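Local coordinates for methanol--corrinoid protein co-methyltransferase (Methanosarcina barkeri, PDB 2I2X) that transfers the methyl group of methanol to the cob(I)amide carried by its partner protein MtaC, using zinc, in methanogenesis from methanol, at residues 244-255 with 392-401. Residues are numbered along the deposited sequence; the frame is centred on the assembly and turned at random.
Sequences VIARAISAPRSL and RAKNAAIECC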
loop_
_atom_site.group_PDB
_atom_site.type_symbol
_atom_site.label_atom_id
_atom_site.label_comp_id
_atom_site.label_asym_id
_atom_site.label_seq_id
_atom_site.Cartn_x
_atom_site.Cartn_y
_atom_site.Cartn_z
ATOM N N VAL A 244 12.796 12.845 -19.909
ATOM C CA VAL A 244 13.613 13.679 -19.053
ATOM C C VAL A 244 13.723 15.116 -19.605
ATOM O O VAL A 244 13.716 16.080 -18.828
ATOM C CB VAL A 244 15.008 13.037 -18.747
ATOM C CG1 VAL A 244 15.880 12.911 -19.999
ATOM C CG2 VAL A 244 15.719 13.810 -17.691
ATOM N N ILE A 245 13.790 15.262 -20.939
ATOM C CA ILE A 245 13.792 16.595 -21.535
ATOM C C ILE A 245 12.512 17.326 -21.143
ATOM O O ILE A 245 12.570 18.453 -20.623
ATOM C CB ILE A 245 13.977 16.548 -23.043
ATOM C CG1 ILE A 245 15.374 16.022 -23.386
ATOM C CG2 ILE A 245 13.816 17.949 -23.653
ATOM C CD1 ILE A 245 15.535 15.682 -24.835
ATOM N N ALA A 246 11.361 16.685 -21.355
ATOM C CA ALA A 246 10.083 17.264 -20.913
ATOM C C ALA A 246 10.169 17.692 -19.450
ATOM O O ALA A 246 9.703 18.773 -19.110
ATOM C CB ALA A 246 8.902 16.314 -21.146
ATOM N N ARG A 247 10.818 16.885 -18.609
ATOM C CA ARG A 247 10.991 17.239 -17.198
ATOM C C ARG A 247 11.822 18.487 -16.961
ATOM O O ARG A 247 11.471 19.330 -16.122
ATOM C CB ARG A 247 11.603 16.092 -16.400
ATOM C CG ARG A 247 11.690 16.393 -14.918
ATOM C CD ARG A 247 10.325 16.362 -14.250
ATOM N NE ARG A 247 9.732 15.017 -14.306
ATOM C CZ ARG A 247 8.465 14.734 -14.006
ATOM N NH1 ARG A 247 7.646 15.704 -13.596
ATOM N NH2 ARG A 247 8.022 13.478 -14.118
ATOM N N ALA A 248 12.929 18.588 -17.674
ATOM C CA ALA A 248 13.805 19.732 -17.560
ATOM C C ALA A 248 13.078 21.043 -17.894
ATOM O O ALA A 248 13.202 22.022 -17.174
ATOM C CB ALA A 248 15.026 19.534 -18.449
ATOM N N ILE A 249 12.292 21.041 -18.968
ATOM C CA ILE A 249 11.495 22.217 -19.396
ATOM C C ILE A 249 10.401 22.586 -18.388
ATOM O O ILE A 249 9.986 23.767 -18.307
ATOM C CB ILE A 249 10.859 21.953 -20.808
ATOM C CG1 ILE A 249 11.959 21.456 -21.769
ATOM C CG2 ILE A 249 10.101 23.176 -21.325
ATOM C CD1 ILE A 249 11.593 21.369 -23.279
ATOM N N SER A 250 9.933 21.586 -17.619
ATOM C CA SER A 250 8.809 21.811 -16.700
ATOM C C SER A 250 9.296 22.634 -15.546
ATOM O O SER A 250 8.528 23.385 -14.939
ATOM C CB SER A 250 8.217 20.500 -16.185
ATOM O OG SER A 250 9.120 19.834 -15.301
ATOM N N ALA A 251 10.588 22.504 -15.249
ATOM C CA ALA A 251 11.187 23.234 -14.124
ATOM C C ALA A 251 10.939 24.766 -14.176
ATOM O O ALA A 251 10.378 25.316 -13.229
ATOM C CB ALA A 251 12.674 22.903 -13.986
ATOM N N PRO A 252 11.357 25.459 -15.265
ATOM C CA PRO A 252 11.018 26.917 -15.322
ATOM C C PRO A 252 9.531 27.225 -15.502
ATOM O O PRO A 252 9.069 28.278 -15.067
ATOM C CB PRO A 252 11.841 27.454 -16.501
ATOM C CG PRO A 252 12.170 26.241 -17.326
ATOM C CD PRO A 252 12.168 25.019 -16.417
ATOM N N ARG A 253 8.774 26.329 -16.124
ATOM C CA ARG A 253 7.325 26.497 -16.111
ATOM C C ARG A 253 6.784 26.527 -14.665
ATOM O O ARG A 253 6.074 27.468 -14.287
ATOM C CB ARG A 253 6.621 25.418 -16.937
ATOM C CG ARG A 253 5.055 25.401 -16.786
ATOM C CD ARG A 253 4.609 24.527 -15.583
ATOM N NE ARG A 253 3.175 24.248 -15.558
ATOM C CZ ARG A 253 2.504 23.828 -14.481
ATOM N NH1 ARG A 253 3.133 23.674 -13.329
ATOM N NH2 ARG A 253 1.186 23.598 -14.557
ATOM N N SER A 254 7.147 25.523 -13.855
ATOM C CA SER A 254 6.601 25.426 -12.503
ATOM C C SER A 254 7.186 26.509 -11.602
ATOM O O SER A 254 6.525 26.975 -10.681
ATOM C CB SER A 254 6.807 24.028 -11.917
ATOM O OG SER A 254 6.038 23.062 -12.646
ATOM N N LEU A 255 8.408 26.936 -11.902
ATOM C CA LEU A 255 9.028 28.034 -11.183
ATOM C C LEU A 255 8.169 29.312 -11.134
ATOM O O LEU A 255 8.268 30.085 -10.185
ATOM C CB LEU A 255 10.402 28.328 -11.781
ATOM C CG LEU A 255 11.171 29.527 -11.216
ATOM C CD1 LEU A 255 11.598 29.292 -9.788
ATOM C CD2 LEU A 255 12.388 29.875 -12.065
ATOM N N ARG A 392 15.179 30.701 -21.022
ATOM C CA ARG A 392 15.516 29.932 -19.806
ATOM C C ARG A 392 15.097 28.467 -19.922
ATOM O O ARG A 392 15.829 27.569 -19.509
ATOM C CB ARG A 392 14.981 30.584 -18.516
ATOM C CG ARG A 392 13.502 30.445 -18.241
ATOM C CD ARG A 392 13.070 31.478 -17.162
ATOM N NE ARG A 392 11.740 31.183 -16.639
ATOM C CZ ARG A 392 11.236 31.665 -15.504
ATOM N NH1 ARG A 392 11.915 32.519 -14.749
ATOM N NH2 ARG A 392 10.035 31.281 -15.120
ATOM N N ALA A 393 13.932 28.238 -20.516
ATOM C CA ALA A 393 13.430 26.899 -20.758
ATOM C C ALA A 393 14.285 26.142 -21.772
ATOM O O ALA A 393 14.596 24.933 -21.589
ATOM C CB ALA A 393 11.969 26.944 -21.196
ATOM N N LYS A 394 14.667 26.827 -22.847
ATOM C CA LYS A 394 15.555 26.195 -23.823
ATOM C C LYS A 394 16.892 25.829 -23.162
ATOM O O LYS A 394 17.414 24.741 -23.423
ATOM C CB LYS A 394 15.750 27.083 -25.039
ATOM C CG LYS A 394 16.572 26.480 -26.172
ATOM C CD LYS A 394 16.246 27.175 -27.516
ATOM C CE LYS A 394 16.933 28.579 -27.686
ATOM N NZ LYS A 394 18.444 28.540 -27.605
ATOM N N ASN A 395 17.428 26.709 -22.302
ATOM C CA ASN A 395 18.700 26.442 -21.630
ATOM C C ASN A 395 18.595 25.126 -20.826
ATOM O O ASN A 395 19.490 24.281 -20.873
ATOM C CB ASN A 395 19.099 27.598 -20.694
ATOM C CG ASN A 395 19.466 28.915 -21.455
ATOM O OD1 ASN A 395 19.639 28.930 -22.678
ATOM N ND2 ASN A 395 19.585 30.005 -20.706
ATOM N N ALA A 396 17.472 24.945 -20.141
ATOM C CA ALA A 396 17.281 23.816 -19.261
ATOM C C ALA A 396 17.260 22.549 -20.089
ATOM O O ALA A 396 17.926 21.563 -19.754
ATOM C CB ALA A 396 15.985 23.974 -18.435
ATOM N N ALA A 397 16.514 22.580 -21.178
ATOM C CA ALA A 397 16.411 21.458 -22.095
ATOM C C ALA A 397 17.773 21.051 -22.654
ATOM O O ALA A 397 18.077 19.859 -22.751
ATOM C CB ALA A 397 15.448 21.828 -23.241
ATOM N N ILE A 398 18.601 22.038 -23.013
ATOM C CA ILE A 398 19.919 21.750 -23.608
ATOM C C ILE A 398 20.904 21.297 -22.542
ATOM O O ILE A 398 21.735 20.418 -22.789
ATOM C CB ILE A 398 20.486 22.956 -24.429
ATOM C CG1 ILE A 398 19.691 23.118 -25.736
ATOM C CG2 ILE A 398 21.987 22.760 -24.736
ATOM C CD1 ILE A 398 19.906 24.486 -26.442
ATOM N N GLU A 399 20.816 21.923 -21.367
ATOM C CA GLU A 399 21.634 21.542 -20.232
ATOM C C GLU A 399 21.313 20.102 -19.818
ATOM O O GLU A 399 22.207 19.328 -19.445
ATOM C CB GLU A 399 21.391 22.478 -19.055
ATOM C CG GLU A 399 22.435 22.363 -17.962
ATOM C CD GLU A 399 23.763 23.008 -18.319
ATOM O OE1 GLU A 399 23.794 23.930 -19.179
ATOM O OE2 GLU A 399 24.780 22.593 -17.718
ATOM N N CYS A 400 20.034 19.759 -19.893
ATOM C CA CYS A 400 19.600 18.409 -19.604
ATOM C C CYS A 400 20.304 17.419 -20.540
ATOM O O CYS A 400 20.872 16.414 -20.075
ATOM C CB CYS A 400 18.063 18.302 -19.711
ATOM S SG CYS A 400 17.399 16.597 -19.617
ATOM N N CYS A 401 20.241 17.695 -21.839
ATOM C CA CYS A 401 20.942 16.891 -22.864
ATOM C C CYS A 401 22.424 16.732 -22.554
ATOM O O CYS A 401 22.963 15.600 -22.639
ATOM C CB CYS A 401 20.768 17.471 -24.274
ATOM S SG CYS A 401 19.062 17.427 -24.904
#
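Ala-248 and Cys-400 meet CB to CB at 3.5 Å in a near-antiparallel helix pair, where helix 240-259 of the zinc-bearing TIM barrel packs on helix 389-409 of the C-terminal helical region. The short segments' axes are 7.9 Å apart at closest, with their N-to-C directions at 148°, a closeness consistent with the small residues at the interface: the CB of Ala-396 sits 3.6 Å from the O of Ala-248, methyl against backbone. Cys-400 directs SG anti to its backbone N (chi1 171°), which carries the sulfur past Ala-248 to Val-244, 3.8 Å from CG2. Alongside, Ile-245 reaches the SG of Cys-401 through CD1, and Ile-249 lays CG1 and CD1 against the single methyl of Ala-397. Ala-425, Leu-422 and Leu-429 of helix 416-430 pack on this flank, while Ile-188 and Leu-185 of helix 181-210 touch Ile-249 and Ala-393.

At the other end, Pro-252 presses its CG against Ala-393, 3.7 Å from the CA. Pro-252 also kinks its own helix, since its N has no hydrogen to give the preceding turn. Arg-392, extended from CG to NE, runs past the CB of Pro-252, and CD2 of Leu-255 covers one guanidinium face. The strongest polar partner of Arg-392 is Glu-259, later on helix 240-259, in a salt bridge through NH1. With Arg-392 replaced by an alanine, Glu-259 would probably lose this cationic mate, and the CB of Pro-252 and CD2 of Leu-255 would lose their cover. NH2 adds a weak, bent hydrogen bond to the O of Pro-252, 3.2 Å long with an N-H...O angle of 125°.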